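Local atomic coordinates of flavodoxin-like domain (Synechococcus elongatus PCC 6301, PDB entry 3HLY), a protein that probably binds a flavin mononucleotide and takes part in electron transfer, as flavodoxin-like domains generally do. Residues S9-G12 with Y13-R16; Q130-E133 with S134-L138. One frame throughout, in Å; residues are numbered along the deposited sequence.

Interaction 1 of 2, residues S9-G12 with Y13-R16; sequences SDYG and YSDR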
ATOM      1  N   SER A   9      -0.847  -3.250  11.633  1.00 44.19           N
ATOM      2  CA  SER A   9       0.195  -3.173  12.637  1.00 46.53           C
ATOM      3  C   SER A   9       0.591  -4.563  13.085  1.00 49.23           C
ATOM      4  O   SER A   9      -0.258  -5.392  13.390  1.00 54.42           O
ATOM      5  CB  SER A   9      -0.281  -2.376  13.849  1.00 59.30           C
ATOM      6  OG  SER A   9      -0.227  -0.986  13.585  1.00 75.80           O
ATOM      7  N   ASP A  10       1.890  -4.813  13.108  1.00 55.18           N
ATOM      8  CA  ASP A  10       2.433  -6.078  13.564  1.00 66.37           C
ATOM      9  C   ASP A  10       1.935  -7.348  12.879  1.00 71.75           C
ATOM     10  O   ASP A  10       1.834  -8.394  13.519  1.00 75.06           O
ATOM     11  CB  ASP A  10       2.236  -6.185  15.081  1.00 72.12           C
ATOM     12  CG  ASP A  10       2.775  -4.969  15.816  1.00 82.51           C
ATOM     13  OD1 ASP A  10       3.762  -4.383  15.325  1.00 92.17           O
ATOM     14  OD2 ASP A  10       2.226  -4.592  16.880  1.00 79.99           O
ATOM     15  N   TYR A  11       1.631  -7.258  11.587  1.00 69.60           N
ATOM     16  CA  TYR A  11       1.206  -8.420  10.812  1.00 56.98           C
ATOM     17  C   TYR A  11       2.365  -8.757   9.884  1.00 45.82           C
ATOM     18  O   TYR A  11       2.710  -7.973   9.001  1.00 44.96           O
ATOM     19  CB  TYR A  11      -0.035  -8.114   9.969  1.00 54.90           C
ATOM     20  CG  TYR A  11      -0.510  -9.310   9.175  1.00 56.70           C
ATOM     21  CD1 TYR A  11      -0.846  -9.191   7.828  1.00 58.76           C
ATOM     22  CD2 TYR A  11      -0.604 -10.574   9.769  1.00 58.93           C
ATOM     23  CE1 TYR A  11      -1.255 -10.298   7.088  1.00 56.61           C
ATOM     24  CE2 TYR A  11      -1.013 -11.687   9.040  1.00 58.22           C
ATOM     25  CZ  TYR A  11      -1.331 -11.544   7.700  1.00 63.29           C
ATOM     26  OH  TYR A  11      -1.689 -12.646   6.961  1.00 69.98           O
ATOM     27  N   GLY A  12       2.973  -9.918  10.082  1.00 47.38           N
ATOM     28  CA  GLY A  12       4.102 -10.285   9.248  1.00 47.22           C
ATOM     29  C   GLY A  12       5.185  -9.218   9.340  1.00 48.37           C
ATOM     30  O   GLY A  12       5.583  -8.821  10.438  1.00 38.22           O
ATOM     31  N   TYR A  13       5.658  -8.747   8.191  1.00 43.38           N
ATOM     32  CA  TYR A  13       6.684  -7.711   8.152  1.00 39.64           C
ATOM     33  C   TYR A  13       6.120  -6.402   7.613  1.00 38.95           C
ATOM     34  O   TYR A  13       6.860  -5.577   7.079  1.00 37.78           O
ATOM     35  CB  TYR A  13       7.857  -8.171   7.290  1.00 35.24           C
ATOM     36  CG  TYR A  13       8.692  -9.244   7.947  1.00 44.56           C
ATOM     37  CD1 TYR A  13       9.873  -8.925   8.619  1.00 55.76           C
ATOM     38  CD2 TYR A  13       8.292 -10.578   7.917  1.00 45.12           C
ATOM     39  CE1 TYR A  13      10.634  -9.912   9.246  1.00 60.36           C
ATOM     40  CE2 TYR A  13       9.044 -11.569   8.540  1.00 47.77           C
ATOM     41  CZ  TYR A  13      10.210 -11.231   9.200  1.00 58.34           C
ATOM     42  OH  TYR A  13      10.948 -12.215   9.810  1.00 68.33           O
ATOM     43  N   SER A  14       4.808  -6.215   7.763  1.00 34.83           N
ATOM     44  CA  SER A  14       4.142  -5.008   7.282  1.00 32.17           C
ATOM     45  C   SER A  14       4.777  -3.703   7.766  1.00 38.97           C
ATOM     46  O   SER A  14       5.040  -2.813   6.959  1.00 42.37           O
ATOM     47  CB  SER A  14       2.662  -5.018   7.673  1.00 35.76           C
ATOM     48  OG  SER A  14       1.941  -5.933   6.877  1.00 44.89           O
ATOM     49  N   ASP A  15       5.008  -3.575   9.073  1.00 38.63           N
ATOM     50  CA  ASP A  15       5.620  -2.351   9.602  1.00 48.52           C
ATOM     51  C   ASP A  15       6.910  -2.022   8.846  1.00 44.10           C
ATOM     52  O   ASP A  15       7.111  -0.904   8.361  1.00 42.08           O
ATOM     53  CB  ASP A  15       5.993  -2.502  11.084  1.00 57.78           C
ATOM     54  CG  ASP A  15       4.790  -2.675  11.987  1.00 73.29           C
ATOM     55  OD1 ASP A  15       3.931  -1.764  12.042  1.00 80.58           O
ATOM     56  OD2 ASP A  15       4.712  -3.728  12.655  1.00 74.90           O
ATOM     57  N   ARG A  16       7.769  -3.029   8.759  1.00 30.85           N
ATOM     58  CA  ARG A  16       9.084  -2.918   8.152  1.00 35.57           C
ATOM     59  C   ARG A  16       9.124  -2.742   6.635  1.00 33.60           C
ATOM     60  O   ARG A  16       9.932  -1.984   6.115  1.00 27.67           O
ATOM     61  CB  ARG A  16       9.896  -4.141   8.560  1.00 43.91           C
ATOM     62  CG  ARG A  16      11.346  -3.870   8.786  1.00 55.79           C
ATOM     63  CD  ARG A  16      11.892  -4.877   9.771  1.00 67.97           C
ATOM     64  NE  ARG A  16      11.269  -4.767  11.086  1.00 75.30           N
ATOM     65  CZ  ARG A  16      11.554  -5.567  12.109  1.00 81.85           C
ATOM     66  NH1 ARG A  16      12.448  -6.539  11.967  1.00 75.89           N
ATOM     67  NH2 ARG A  16      10.957  -5.387  13.281  1.00 86.22           N
TER
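The carboxylates of D10 and D15 meet with their planes 64° apart, OD1 of D10 lying 2.9 Å from OD2 of D15. This D15 oxygen also accepts the backbone N of D10 at 3.1 Å, on its syn side but out of the carboxylate plane, with a bent N-H...O angle of 139°. With its CG beside the backbone N (chi1 -65°), D15 leans back from the first turn of helix 14-27 over the preceding loop. The Y13 ring, in contrast, lies obliquely against G12, its CD2 3.7 Å from G12 C. Between D10 and D15 the chain folds into a type II' beta turn from Y11 to S14, closed by S14 N to Y11 O at 3.0 Å, with G12 at positive phi and Y13 at the N-cap. The S14 hydroxyl OG also lies near Y11 O, while the Y11 ring leads away from the helix start, against P61 and D95, and its OH bonds to G93 N. The loop follows strand 3-7, the position at which flavodoxins typically bind the flavin phosphate. Two acidic groups this close would probably repel one another if both were ionised, and the D10 amide is likely to ease the strain by stabilising charge on D15.

Interaction 2 of 2, residues Q130-E133 with S134-L138; sequences QCEE and SGTDL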
ATOM      1  N   GLN A 130      14.627  -3.067  -2.248  1.00 23.88           N
ATOM      2  CA  GLN A 130      13.653  -3.028  -3.329  1.00 28.06           C
ATOM      3  C   GLN A 130      12.414  -2.204  -2.917  1.00 21.04           C
ATOM      4  O   GLN A 130      11.838  -1.481  -3.734  1.00 29.01           O
ATOM      5  CB  GLN A 130      13.255  -4.450  -3.723  1.00 32.68           C
ATOM      6  CG  GLN A 130      12.304  -4.514  -4.907  1.00 39.48           C
ATOM      7  CD  GLN A 130      11.885  -5.929  -5.224  1.00 49.76           C
ATOM      8  OE1 GLN A 130      12.284  -6.877  -4.532  1.00 56.56           O
ATOM      9  NE2 GLN A 130      11.069  -6.090  -6.266  1.00 46.97           N
ATOM     10  N   CYS A 131      11.984  -2.343  -1.670  1.00 21.19           N
ATOM     11  CA  CYS A 131      10.876  -1.531  -1.153  1.00 21.84           C
ATOM     12  C   CYS A 131      11.261  -0.040  -1.218  1.00 23.94           C
ATOM     13  O   CYS A 131      10.462   0.812  -1.637  1.00 25.05           O
ATOM     14  CB  CYS A 131      10.614  -1.850   0.312  1.00 28.88           C
ATOM     15  SG  CYS A 131       9.800  -3.402   0.611  1.00 35.22           S
ATOM     16  N   GLU A 132      12.472   0.273  -0.761  1.00 19.38           N
ATOM     17  CA  GLU A 132      12.933   1.659  -0.764  1.00 21.15           C
ATOM     18  C   GLU A 132      13.030   2.179  -2.183  1.00 25.62           C
ATOM     19  O   GLU A 132      12.635   3.311  -2.463  1.00 24.77           O
ATOM     20  CB  GLU A 132      14.294   1.790  -0.084  1.00 25.08           C
ATOM     21  CG  GLU A 132      14.767   3.221   0.049  1.00 40.55           C
ATOM     22  CD  GLU A 132      16.055   3.327   0.848  1.00 66.77           C
ATOM     23  OE1 GLU A 132      17.089   3.714   0.257  1.00 80.18           O
ATOM     24  OE2 GLU A 132      16.029   3.013   2.061  1.00 64.28           O
ATOM     25  N   GLU A 133      13.550   1.351  -3.083  1.00 24.08           N
ATOM     26  CA  GLU A 133      13.673   1.763  -4.475  1.00 23.92           C
ATOM     27  C   GLU A 133      12.298   1.934  -5.118  1.00 23.54           C
ATOM     28  O   GLU A 133      12.114   2.806  -5.951  1.00 25.42           O
ATOM     29  CB  GLU A 133      14.476   0.741  -5.289  1.00 29.73           C
ATOM     30  CG  GLU A 133      14.799   1.256  -6.681  1.00 46.67           C
ATOM     31  CD  GLU A 133      15.738   2.460  -6.642  1.00 66.35           C
ATOM     32  OE1 GLU A 133      15.653   3.318  -7.544  1.00 64.58           O
ATOM     33  OE2 GLU A 133      16.569   2.538  -5.710  1.00 73.20           O
ATOM     34  N   SER A 134      11.339   1.096  -4.730  1.00 22.16           N
ATOM     35  CA  SER A 134       9.990   1.193  -5.274  1.00 21.60           C
ATOM     36  C   SER A 134       9.368   2.515  -4.840  1.00 29.84           C
ATOM     37  O   SER A 134       8.658   3.154  -5.627  1.00 27.53           O
ATOM     38  CB  SER A 134       9.105   0.035  -4.774  1.00 19.57           C
ATOM     39  OG  SER A 134       9.617  -1.214  -5.176  1.00 18.45           O
ATOM     40  N   GLY A 135       9.628   2.907  -3.586  1.00 28.06           N
ATOM     41  CA  GLY A 135       9.083   4.157  -3.054  1.00 24.48           C
ATOM     42  C   GLY A 135       9.703   5.344  -3.760  1.00 30.42           C
ATOM     43  O   GLY A 135       9.035   6.329  -4.064  1.00 31.79           O
ATOM     44  N   THR A 136      11.000   5.236  -4.025  1.00 24.55           N
ATOM     45  CA  THR A 136      11.727   6.266  -4.717  1.00 24.49           C
ATOM     46  C   THR A 136      11.179   6.440  -6.120  1.00 28.84           C
ATOM     47  O   THR A 136      10.959   7.563  -6.580  1.00 28.36           O
ATOM     48  CB  THR A 136      13.221   5.905  -4.806  1.00 30.41           C
ATOM     49  OG1 THR A 136      13.754   5.770  -3.488  1.00 32.52           O
ATOM     50  CG2 THR A 136      13.990   6.982  -5.546  1.00 39.00           C
ATOM     51  N   ASP A 137      10.929   5.323  -6.793  1.00 28.95           N
ATOM     52  CA  ASP A 137      10.446   5.363  -8.170  1.00 31.23           C
ATOM     53  C   ASP A 137       9.054   5.964  -8.271  1.00 24.39           C
ATOM     54  O   ASP A 137       8.769   6.780  -9.140  1.00 31.72           O
ATOM     55  CB  ASP A 137      10.472   3.953  -8.760  1.00 33.58           C
ATOM     56  CG  ASP A 137      11.884   3.374  -8.825  1.00 71.93           C
ATOM     57  OD1 ASP A 137      12.820   3.961  -8.220  1.00 85.61           O
ATOM     58  OD2 ASP A 137      12.064   2.323  -9.474  1.00 86.64           O
ATOM     59  N   LEU A 138       8.185   5.551  -7.369  1.00 25.57           N
ATOM     60  CA  LEU A 138       6.839   6.082  -7.338  1.00 26.53           C
ATOM     61  C   LEU A 138       6.932   7.581  -7.086  1.00 28.40           C
ATOM     62  O   LEU A 138       6.248   8.364  -7.725  1.00 32.22           O
ATOM     63  CB  LEU A 138       6.046   5.407  -6.213  1.00 19.06           C
ATOM     64  CG  LEU A 138       4.698   6.021  -5.847  1.00 21.05           C
ATOM     65  CD1 LEU A 138       3.854   6.232  -7.111  1.00 21.71           C
ATOM     66  CD2 LEU A 138       3.983   5.101  -4.852  1.00 20.63           C
TER
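The carbonyl oxygen of Q130 is held twice by S134, whose OG donates to it at 2.7 Å and whose backbone N donates at 2.8 Å, the two arriving from opposite faces of the carbonyl plane. The site lies within helix 125-144, the last helix of the flavodoxin-like alpha/beta fold, and pairs a regular i to i+4 backbone bond with a serine hydroxyl folded back on the same acceptor. That hydroxyl is placed by a first torsion of -61°, which sets OG beside its own backbone N and anti to its carbonyl carbon and brings it back to the carbonyl that the backbone N already reaches. S134 is buried, and its side chain also touches F114 and I117; C131, pointing the same general way into the fold, packs on L17, A20 and I21 of helix 14-27. Two residues further on, T136 N donates to E132 O at 3.0 Å, and T136 OG1 lies 2.9 Å from that same oxygen. On a more open flank, E133 bends at its second torsion (66°) and crosses D137, their carboxylate planes 73° apart and E133 OE1 only 3.0 Å from D137 OD1. Like charges so close would probably raise the proton affinity of one of the pair. An alanine in place of D137 would lose the carboxylate beside E133 CG and CD, and is likely to leave the E133 carboxylate without the neighbour that limits its rotation. Beneath the two acids, D137 N donates to E133 O at 2.9 Å.

Overall arrangement
From the N terminus, the chain leaves strand 3-7 and enters interaction 1, where a tight turn closes the loop 9-12 onto the start of helix 14-27. The chain then passes through the other strands of the parallel sheet and the helices that connect them before reaching interaction 2, which lies wholly within helix 125-144 and closes no loop beyond one helical turn to the next. The two are in series, neither nested nor crossed, with centres about 18 Å apart and nearest atoms about 6 Å apart. Helices 14-27 and 125-144 pack together, however: Y13 and R16 touch Y128, and L138 meets L25, linking both contacts through one helix pair.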